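Local coordinates for DUF1893 domain-containing protein (Thermotoga maritima, PDB 1VK9), which is of unknown function but has a cytidine deaminase-like fold, binds zinc ions in the crystal and is ADP-ribosylated, at residues 41-46 with 51-56; 64-69 with 77-82; 71-76 with 138-143. All blocks are in the same frame, centred on the assembly; numbering follows the deposited sequence.

Overall arrangement
Contacts 2 and 3 lie in the buried core, whereas contact 1 is only partly buried. Contact 2 (64-69 with 77-82) sits about 3 Å, centre to centre, from the middle of the chain and sets a helix on the sheet. Contact 3 (71-76 with 138-143) uses the first turn of that same helix, 73-82, against helix 137-145. Contact 1 (41-46 with 51-56) sets helix 49-57 on strand 39-43 of the same sheet that contact 2 reaches. The chemistry differs with burial: contact 1 grades from a phenylalanine-leucine contact to exposed acidic groups, contact 2 is aliphatic up to one carboxylate, and contact 3 rests on alkyl carbons. F55 packs on both F78 and I141, joining the three.

Contact 1. Residues 41-46 with 51-56; sequences FESKDS and VVELFK
F41 gives the largest single share of the buried surface, lying flat against L54. With CG anti to the backbone N (chi1 -178°), the ring reaches from strand 39-43 toward helix 49-57. Strand 41-43 and helix 51-56 run almost antiparallel, at 159°, and their axes approach to 9.5 Å. L54 CB stands over the ring centre, 4.1 Å from the F41 centroid and 9° off its normal, a CH-pi contact. One methyl, L54 CD1, also packs 3.8 Å from F41 CG. At the far end F41 CZ meets E53 CB obliquely at 3.9 Å. The helix thus packs on the mixed sheet, F41 and L54 both also touching L32 of the neighbouring antiparallel strand 32-35.

Further along, S43 is marginal, its OG 4.5 Å from E53 OE2. D45 then turns its carboxylate to that of E53, the two groups nearly coplanar, with OD2 of D45 3.0 Å from OE2 of E53. Both are acceptors and no hydrogen bond joins them; at this resolution the spacing is doubtful. F41 and L54 therefore hold the helix to the strand, while the exposed acidic pair adds no attraction and, if both are charged, would probably be unfavourable, eased by solvent.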
loop_
_atom_site.group_PDB
_atom_site.type_symbol
_atom_site.label_atom_id
_atom_site.label_comp_id
_atom_site.label_asym_id
_atom_site.label_seq_id
_atom_site.Cartn_x
_atom_site.Cartn_y
_atom_site.Cartn_z
ATOM N N PHE A 41 -11.054 -6.821 -2.072
ATOM C CA PHE A 41 -9.882 -7.548 -2.551
ATOM C C PHE A 41 -9.201 -8.203 -1.350
ATOM O O PHE A 41 -8.958 -7.559 -0.332
ATOM C CB PHE A 41 -8.890 -6.616 -3.277
ATOM C CG PHE A 41 -7.690 -7.336 -3.841
ATOM C CD1 PHE A 41 -6.547 -7.535 -3.064
ATOM C CD2 PHE A 41 -7.714 -7.856 -5.128
ATOM C CE1 PHE A 41 -5.444 -8.239 -3.563
ATOM C CE2 PHE A 41 -6.609 -8.549 -5.641
ATOM C CZ PHE A 41 -5.475 -8.745 -4.850
ATOM N N GLU A 42 -8.882 -9.482 -1.484
ATOM C CA GLU A 42 -8.222 -10.261 -0.440
ATOM C C GLU A 42 -7.092 -11.041 -1.105
ATOM O O GLU A 42 -7.312 -11.677 -2.155
ATOM C CB GLU A 42 -9.216 -11.246 0.216
ATOM C CG GLU A 42 -10.179 -10.611 1.211
ATOM C CD GLU A 42 -11.122 -11.603 1.879
ATOM O OE1 GLU A 42 -10.847 -12.824 1.854
ATOM O OE2 GLU A 42 -12.146 -11.162 2.450
ATOM N N SER A 43 -5.892 -10.996 -0.520
ATOM C CA SER A 43 -4.814 -11.894 -0.959
ATOM C C SER A 43 -3.960 -12.331 0.187
ATOM O O SER A 43 -3.873 -11.626 1.195
ATOM C CB SER A 43 -3.913 -11.256 -2.015
ATOM O OG SER A 43 -3.194 -12.248 -2.736
ATOM N N LYS A 44 -3.334 -13.500 0.025
ATOM C CA LYS A 44 -2.326 -13.964 0.979
ATOM C C LYS A 44 -0.961 -14.361 0.383
ATOM O O LYS A 44 -0.140 -14.889 1.103
ATOM C CB LYS A 44 -2.896 -15.043 1.909
ATOM C CG LYS A 44 -3.147 -16.399 1.270
ATOM C CD LYS A 44 -4.519 -16.964 1.641
ATOM C CE LYS A 44 -4.530 -17.517 3.055
ATOM N NZ LYS A 44 -5.324 -18.768 3.122
ATOM N N ASP A 45 -0.712 -14.086 -0.903
ATOM C CA ASP A 45 0.620 -14.301 -1.511
ATOM C C ASP A 45 1.710 -13.390 -0.900
ATOM O O ASP A 45 1.431 -12.489 -0.101
ATOM C CB ASP A 45 0.637 -14.095 -3.046
ATOM C CG ASP A 45 -0.611 -14.621 -3.761
ATOM O OD1 ASP A 45 -1.062 -15.762 -3.445
ATOM O OD2 ASP A 45 -1.179 -13.958 -4.688
ATOM N N SER A 46 2.957 -13.621 -1.307
ATOM C CA SER A 46 4.096 -12.857 -0.803
ATOM C C SER A 46 4.630 -11.844 -1.819
ATOM O O SER A 46 4.394 -11.966 -3.020
ATOM C CB SER A 46 5.210 -13.798 -0.321
ATOM O OG SER A 46 5.410 -13.652 1.081
ATOM N N VAL A 51 -0.191 -6.653 -4.617
ATOM C CA VAL A 51 -0.323 -5.217 -4.847
ATOM C C VAL A 51 -0.512 -4.936 -6.336
ATOM O O VAL A 51 -1.380 -4.141 -6.725
ATOM C CB VAL A 51 0.875 -4.437 -4.286
ATOM C CG1 VAL A 51 0.734 -2.977 -4.581
ATOM C CG2 VAL A 51 0.965 -4.622 -2.779
ATOM N N VAL A 52 0.277 -5.609 -7.168
ATOM C CA VAL A 52 0.102 -5.534 -8.608
ATOM C C VAL A 52 -1.269 -6.105 -9.026
ATOM O O VAL A 52 -1.973 -5.454 -9.782
ATOM C CB VAL A 52 1.281 -6.200 -9.356
ATOM C CG1 VAL A 52 1.045 -6.231 -10.861
ATOM C CG2 VAL A 52 2.581 -5.466 -9.056
ATOM N N GLU A 53 -1.654 -7.291 -8.531
ATOM C CA GLU A 53 -2.974 -7.852 -8.819
ATOM C C GLU A 53 -3.994 -6.750 -8.472
ATOM O O GLU A 53 -4.790 -6.349 -9.327
ATOM C CB GLU A 53 -3.246 -9.189 -8.061
ATOM C CG GLU A 53 -2.592 -10.474 -8.627
ATOM C CD GLU A 53 -2.952 -11.793 -7.882
ATOM O OE1 GLU A 53 -4.080 -12.316 -8.110
ATOM O OE2 GLU A 53 -2.113 -12.354 -7.102
ATOM N N LEU A 54 -3.930 -6.211 -7.255
ATOM C CA LEU A 54 -4.842 -5.150 -6.830
ATOM C C LEU A 54 -4.844 -3.936 -7.784
ATOM O O LEU A 54 -5.898 -3.445 -8.180
ATOM C CB LEU A 54 -4.512 -4.701 -5.407
ATOM C CG LEU A 54 -5.276 -3.516 -4.790
ATOM C CD1 LEU A 54 -6.783 -3.748 -4.800
ATOM C CD2 LEU A 54 -4.781 -3.246 -3.367
ATOM N N PHE A 55 -3.658 -3.461 -8.151
ATOM C CA PHE A 55 -3.510 -2.375 -9.111
ATOM C C PHE A 55 -4.179 -2.667 -10.455
ATOM O O PHE A 55 -4.791 -1.798 -11.055
ATOM C CB PHE A 55 -2.028 -2.115 -9.337
ATOM C CG PHE A 55 -1.731 -0.815 -10.032
ATOM C CD1 PHE A 55 -1.671 0.370 -9.317
ATOM C CD2 PHE A 55 -1.467 -0.788 -11.400
ATOM C CE1 PHE A 55 -1.385 1.576 -9.956
ATOM C CE2 PHE A 55 -1.185 0.400 -12.047
ATOM C CZ PHE A 55 -1.145 1.592 -11.332
ATOM N N LYS A 56 -4.047 -3.897 -10.932
ATOM C CA LYS A 56 -4.580 -4.285 -12.222
ATOM C C LYS A 56 -6.102 -4.349 -12.158
ATOM O O LYS A 56 -6.753 -4.284 -13.193
ATOM C CB LYS A 56 -3.999 -5.644 -12.642
ATOM C CG LYS A 56 -2.525 -5.634 -13.086
ATOM C CD LYS A 56 -2.359 -5.102 -14.536
ATOM C CE LYS A 56 -0.915 -5.227 -15.081
ATOM N NZ LYS A 56 -0.467 -6.644 -15.291
#

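Contact 2. Residues 64-69 with 77-82; sequences SLVIDK and SFLLKM
L79 is the one residue of 77-82 that touches strand 65-68, and it does so with both branch ends. Its CG is anti to the carbonyl carbon (chi1 -65°), which carries the two methyls down from the helix toward the sheet. CD2 does the closest packing, 3.8 Å from V66 CG1, and also lies 4.2 Å from V66 CG2, so that it meets both branches of the valine. CD1 reaches the other way along the strand as well: it is 4.2 Å from V66 CG1 and an equal 4.2 Å from D68 OD2. The latter is a van der Waals approach to a carboxylate, not a polar bond. No hydrogen bond crosses the contact, and the buried surface is a modest 112 Å².

D68 OD1 is covalently linked to an unidentified ligand, consistent with ADP-ribosylation of this protein. L79 thus packs beside the modified aspartate while resting mainly on V66.

Strand 65-68 pairs in parallel with strand 86-93, and helix 73-82 lies on the path between them, a beta-alpha-beta crossover. L65 and I67 face helix 15-27 on the other side of the sheet. F78 leaves the same helix to pack on V51 and V52 of helix 49-57 and on I141 of helix 137-145.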
loop_
_atom_site.group_PDB
_atom_site.type_symbol
_atom_site.label_atom_id
_atom_site.label_comp_id
_atom_site.label_asym_id
_atom_site.label_seq_id
_atom_site.Cartn_x
_atom_site.Cartn_y
_atom_site.Cartn_z
ATOM N N SER A 64 -12.379 3.600 0.209
ATOM C CA SER A 64 -11.913 2.328 0.711
ATOM C C SER A 64 -10.670 2.506 1.536
ATOM O O SER A 64 -10.002 3.535 1.444
ATOM C CB SER A 64 -11.645 1.382 -0.446
ATOM O OG SER A 64 -12.862 0.796 -0.853
ATOM N N LEU A 65 -10.367 1.510 2.359
ATOM C CA LEU A 65 -9.081 1.475 3.038
ATOM C C LEU A 65 -8.314 0.231 2.626
ATOM O O LEU A 65 -8.923 -0.787 2.257
ATOM C CB LEU A 65 -9.243 1.556 4.557
ATOM C CG LEU A 65 -10.011 0.452 5.244
ATOM C CD1 LEU A 65 -9.052 -0.583 5.763
ATOM C CD2 LEU A 65 -10.760 1.056 6.374
ATOM N N VAL A 66 -6.985 0.325 2.677
ATOM C CA VAL A 66 -6.113 -0.808 2.381
ATOM C C VAL A 66 -5.310 -1.196 3.608
ATOM O O VAL A 66 -4.736 -0.338 4.260
ATOM C CB VAL A 66 -5.129 -0.471 1.243
ATOM C CG1 VAL A 66 -4.073 -1.574 1.081
ATOM C CG2 VAL A 66 -5.887 -0.198 -0.056
ATOM N N ILE A 67 -5.279 -2.489 3.918
ATOM C CA ILE A 67 -4.354 -3.029 4.917
ATOM C C ILE A 67 -3.271 -3.864 4.243
ATOM O O ILE A 67 -3.549 -4.683 3.379
ATOM C CB ILE A 67 -5.093 -3.864 5.998
ATOM C CG1 ILE A 67 -6.174 -3.019 6.679
ATOM C CG2 ILE A 67 -4.079 -4.419 7.034
ATOM C CD1 ILE A 67 -6.989 -3.787 7.685
ATOM N N ASP A 68 -2.035 -3.659 4.649
ATOM C CA ASP A 68 -0.918 -4.350 4.043
ATOM C C ASP A 68 0.087 -4.777 5.122
ATOM O O ASP A 68 0.346 -4.040 6.069
ATOM C CB ASP A 68 -0.267 -3.437 3.000
ATOM C CG ASP A 68 0.610 -4.192 2.030
ATOM O OD1 ASP A 68 0.824 -5.407 2.233
ATOM O OD2 ASP A 68 1.136 -3.659 1.039
ATOM N N LYS A 69 0.630 -5.982 4.975
ATOM C CA LYS A 69 1.545 -6.596 5.946
ATOM C C LYS A 69 2.897 -5.838 5.962
ATOM O O LYS A 69 3.488 -5.586 7.019
ATOM C CB LYS A 69 1.774 -8.052 5.529
ATOM C CG LYS A 69 1.688 -9.114 6.596
ATOM C CD LYS A 69 2.002 -10.466 5.930
ATOM C CE LYS A 69 1.621 -11.650 6.782
ATOM N NZ LYS A 69 2.822 -12.067 7.542
ATOM N N SER A 77 4.083 3.308 -3.719
ATOM C CA SER A 77 3.847 3.929 -5.012
ATOM C C SER A 77 2.550 3.439 -5.638
ATOM O O SER A 77 1.719 4.241 -6.092
ATOM C CB SER A 77 5.019 3.681 -5.958
ATOM O OG SER A 77 6.185 4.334 -5.492
ATOM N N PHE A 78 2.367 2.124 -5.671
ATOM C CA PHE A 78 1.135 1.567 -6.219
ATOM C C PHE A 78 -0.075 2.088 -5.435
ATOM O O PHE A 78 -1.026 2.632 -6.017
ATOM C CB PHE A 78 1.182 0.050 -6.199
ATOM C CG PHE A 78 1.972 -0.540 -7.325
ATOM C CD1 PHE A 78 1.408 -0.692 -8.582
ATOM C CD2 PHE A 78 3.270 -0.948 -7.133
ATOM C CE1 PHE A 78 2.136 -1.228 -9.619
ATOM C CE2 PHE A 78 3.997 -1.494 -8.169
ATOM C CZ PHE A 78 3.432 -1.626 -9.411
ATOM N N LEU A 79 -0.006 1.959 -4.114
ATOM C CA LEU A 79 -1.100 2.369 -3.268
ATOM C C LEU A 79 -1.374 3.892 -3.410
ATOM O O LEU A 79 -2.539 4.298 -3.486
ATOM C CB LEU A 79 -0.844 1.915 -1.826
ATOM C CG LEU A 79 -0.820 0.390 -1.582
ATOM C CD1 LEU A 79 -0.404 0.038 -0.144
ATOM C CD2 LEU A 79 -2.150 -0.289 -1.928
ATOM N N LEU A 80 -0.323 4.716 -3.495
ATOM C CA LEU A 80 -0.493 6.168 -3.634
ATOM C C LEU A 80 -1.277 6.501 -4.893
ATOM O O LEU A 80 -2.191 7.345 -4.873
ATOM C CB LEU A 80 0.844 6.901 -3.686
ATOM C CG LEU A 80 1.522 7.243 -2.355
ATOM C CD1 LEU A 80 2.731 8.116 -2.611
ATOM C CD2 LEU A 80 0.596 7.931 -1.393
ATOM N N LYS A 81 -0.938 5.824 -5.986
ATOM C CA LYS A 81 -1.618 6.077 -7.243
ATOM C C LYS A 81 -3.105 5.718 -7.152
ATOM O O LYS A 81 -3.949 6.367 -7.789
ATOM C CB LYS A 81 -0.933 5.355 -8.406
ATOM C CG LYS A 81 -1.632 5.491 -9.748
ATOM C CD LYS A 81 -1.646 6.950 -10.237
ATOM C CE LYS A 81 -0.973 7.144 -11.592
ATOM N NZ LYS A 81 -1.941 6.711 -12.583
HETATM N N MSE A 82 -3.435 4.725 -6.331
HETATM C CA MSE A 82 -4.811 4.250 -6.302
HETATM C C MSE A 82 -5.706 5.113 -5.432
HETATM O O MSE A 82 -6.926 4.970 -5.464
HETATM C CB MSE A 82 -4.863 2.804 -5.866
HETATM C CG MSE A 82 -4.446 1.864 -6.956
HETATM SE SE MSE A 82 -4.609 0.015 -6.389
HETATM C CE MSE A 82 -2.958 -0.082 -5.365
#

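Contact 3. Residues 71-76 with 138-143; sequences VGKAAA and EEIIRI
No ring or other flat side chain takes part where K73 and A74 meet I140, so there are no faces or edges to assign; the evidence is all alkyl contact. I140 carries the second helix's side. Its two branches diverge at CB, with CG2 anti to the backbone N and CG1 anti to the carbonyl carbon (chi1 -68°), and each finds its own partner. The longer branch ends in CD1, which lies 3.8 Å from K73 CE, the lysine chain crossing the isoleucine at about a right angle. The shorter branch is set against backbone: I140 CG2 is 4.2 Å from A74 CA. This is also where the two segments come nearest, the CA atoms of A74 and I140 being 6.7 Å apart.

Only the alkyl part of K73 serves here, since its NZ is hydrogen-bonded to the carbonyl oxygens of M134 and L132. G72 is the N-cap of helix 73-82, and the backbone N atoms of A74 and A75 bind oxygens of an unidentified ligand, consistent with an anion held at a helix start. Helix 94-102 meets K73 through P95 and L99, helix 126-132 contributes V131 beside both K73 and I140, and I140 continues onto S77 one turn further along helix 73-82.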
loop_
_atom_site.group_PDB
_atom_site.type_symbol
_atom_site.label_atom_id
_atom_site.label_comp_id
_atom_site.label_asym_id
_atom_site.label_seq_id
_atom_site.Cartn_x
_atom_site.Cartn_y
_atom_site.Cartn_z
ATOM N N VAL A 71 4.825 -2.617 3.945
ATOM C CA VAL A 71 4.735 -1.543 2.971
ATOM C C VAL A 71 6.097 -0.899 2.729
ATOM O O VAL A 71 6.628 -0.167 3.585
ATOM C CB VAL A 71 3.637 -0.522 3.335
ATOM C CG1 VAL A 71 3.633 0.651 2.372
ATOM C CG2 VAL A 71 2.295 -1.178 3.261
ATOM N N GLY A 72 6.671 -1.203 1.567
ATOM C CA GLY A 72 7.913 -0.581 1.145
ATOM C C GLY A 72 7.618 0.516 0.142
ATOM O O GLY A 72 6.455 0.766 -0.181
ATOM N N LYS A 73 8.660 1.163 -0.363
ATOM C CA LYS A 73 8.489 2.199 -1.384
ATOM C C LYS A 73 7.732 1.705 -2.630
ATOM O O LYS A 73 6.874 2.418 -3.187
ATOM C CB LYS A 73 9.840 2.745 -1.798
ATOM C CG LYS A 73 9.844 4.193 -2.064
ATOM C CD LYS A 73 11.218 4.611 -2.519
ATOM C CE LYS A 73 11.133 5.938 -3.168
ATOM N NZ LYS A 73 12.314 6.716 -2.871
ATOM N N ALA A 74 8.057 0.490 -3.067
ATOM C CA ALA A 74 7.391 -0.070 -4.227
ATOM C C ALA A 74 5.869 -0.117 -4.011
ATOM O O ALA A 74 5.151 0.490 -4.801
ATOM C CB ALA A 74 7.943 -1.396 -4.565
ATOM N N ALA A 75 5.388 -0.759 -2.931
ATOM C CA ALA A 75 3.948 -0.829 -2.615
ATOM C C ALA A 75 3.342 0.538 -2.346
ATOM O O ALA A 75 2.211 0.822 -2.763
ATOM C CB ALA A 75 3.692 -1.740 -1.439
ATOM N N ALA A 76 4.081 1.394 -1.640
ATOM C CA ALA A 76 3.603 2.753 -1.381
ATOM C C ALA A 76 3.238 3.456 -2.700
ATOM O O ALA A 76 2.188 4.084 -2.795
ATOM C CB ALA A 76 4.627 3.546 -0.613
ATOM N N GLU A 138 4.926 7.214 -10.166
ATOM C CA GLU A 138 4.576 6.720 -11.491
ATOM C C GLU A 138 5.772 6.035 -12.171
ATOM O O GLU A 138 5.603 4.980 -12.738
ATOM C CB GLU A 138 3.912 7.819 -12.376
ATOM C CG GLU A 138 2.702 7.352 -13.213
ATOM N N GLU A 139 6.975 6.605 -12.095
ATOM C CA GLU A 139 8.160 5.953 -12.660
ATOM C C GLU A 139 8.388 4.608 -11.952
ATOM O O GLU A 139 8.729 3.618 -12.592
ATOM C CB GLU A 139 9.422 6.852 -12.596
ATOM C CG GLU A 139 9.777 7.617 -13.880
ATOM N N ILE A 140 8.170 4.566 -10.643
ATOM C CA ILE A 140 8.337 3.343 -9.865
ATOM C C ILE A 140 7.387 2.201 -10.264
ATOM O O ILE A 140 7.839 1.093 -10.540
ATOM C CB ILE A 140 8.265 3.677 -8.358
ATOM C CG1 ILE A 140 9.499 4.522 -7.954
ATOM C CG2 ILE A 140 8.160 2.419 -7.519
ATOM C CD1 ILE A 140 9.542 4.969 -6.535
ATOM N N ILE A 141 6.085 2.475 -10.282
ATOM C CA ILE A 141 5.061 1.588 -10.832
ATOM C C ILE A 141 5.481 1.042 -12.234
ATOM O O ILE A 141 5.467 -0.161 -12.487
ATOM C CB ILE A 141 3.698 2.373 -10.920
ATOM C CG1 ILE A 141 3.065 2.550 -9.541
ATOM C CG2 ILE A 141 2.686 1.672 -11.814
ATOM C CD1 ILE A 141 2.147 3.758 -9.397
ATOM N N ARG A 142 5.849 1.927 -13.145
ATOM C CA ARG A 142 6.280 1.502 -14.462
ATOM C C ARG A 142 7.453 0.480 -14.357
ATOM O O ARG A 142 7.362 -0.612 -14.903
ATOM C CB ARG A 142 6.558 2.731 -15.366
ATOM C CG ARG A 142 7.583 2.517 -16.541
ATOM C CD ARG A 142 7.554 3.596 -17.680
ATOM N NE ARG A 142 6.226 4.207 -17.790
ATOM C CZ ARG A 142 5.841 5.329 -17.179
ATOM N NH1 ARG A 142 6.692 6.012 -16.419
ATOM N NH2 ARG A 142 4.599 5.778 -17.340
ATOM N N ILE A 143 8.527 0.798 -13.639
ATOM C CA ILE A 143 9.655 -0.127 -13.578
ATOM C C ILE A 143 9.289 -1.435 -12.878
ATOM O O ILE A 143 9.737 -2.501 -13.310
ATOM C CB ILE A 143 10.949 0.512 -12.972
ATOM C CG1 ILE A 143 12.195 -0.198 -13.524
ATOM C CG2 ILE A 143 10.953 0.427 -11.456
ATOM C CD1 ILE A 143 13.553 0.451 -13.166
#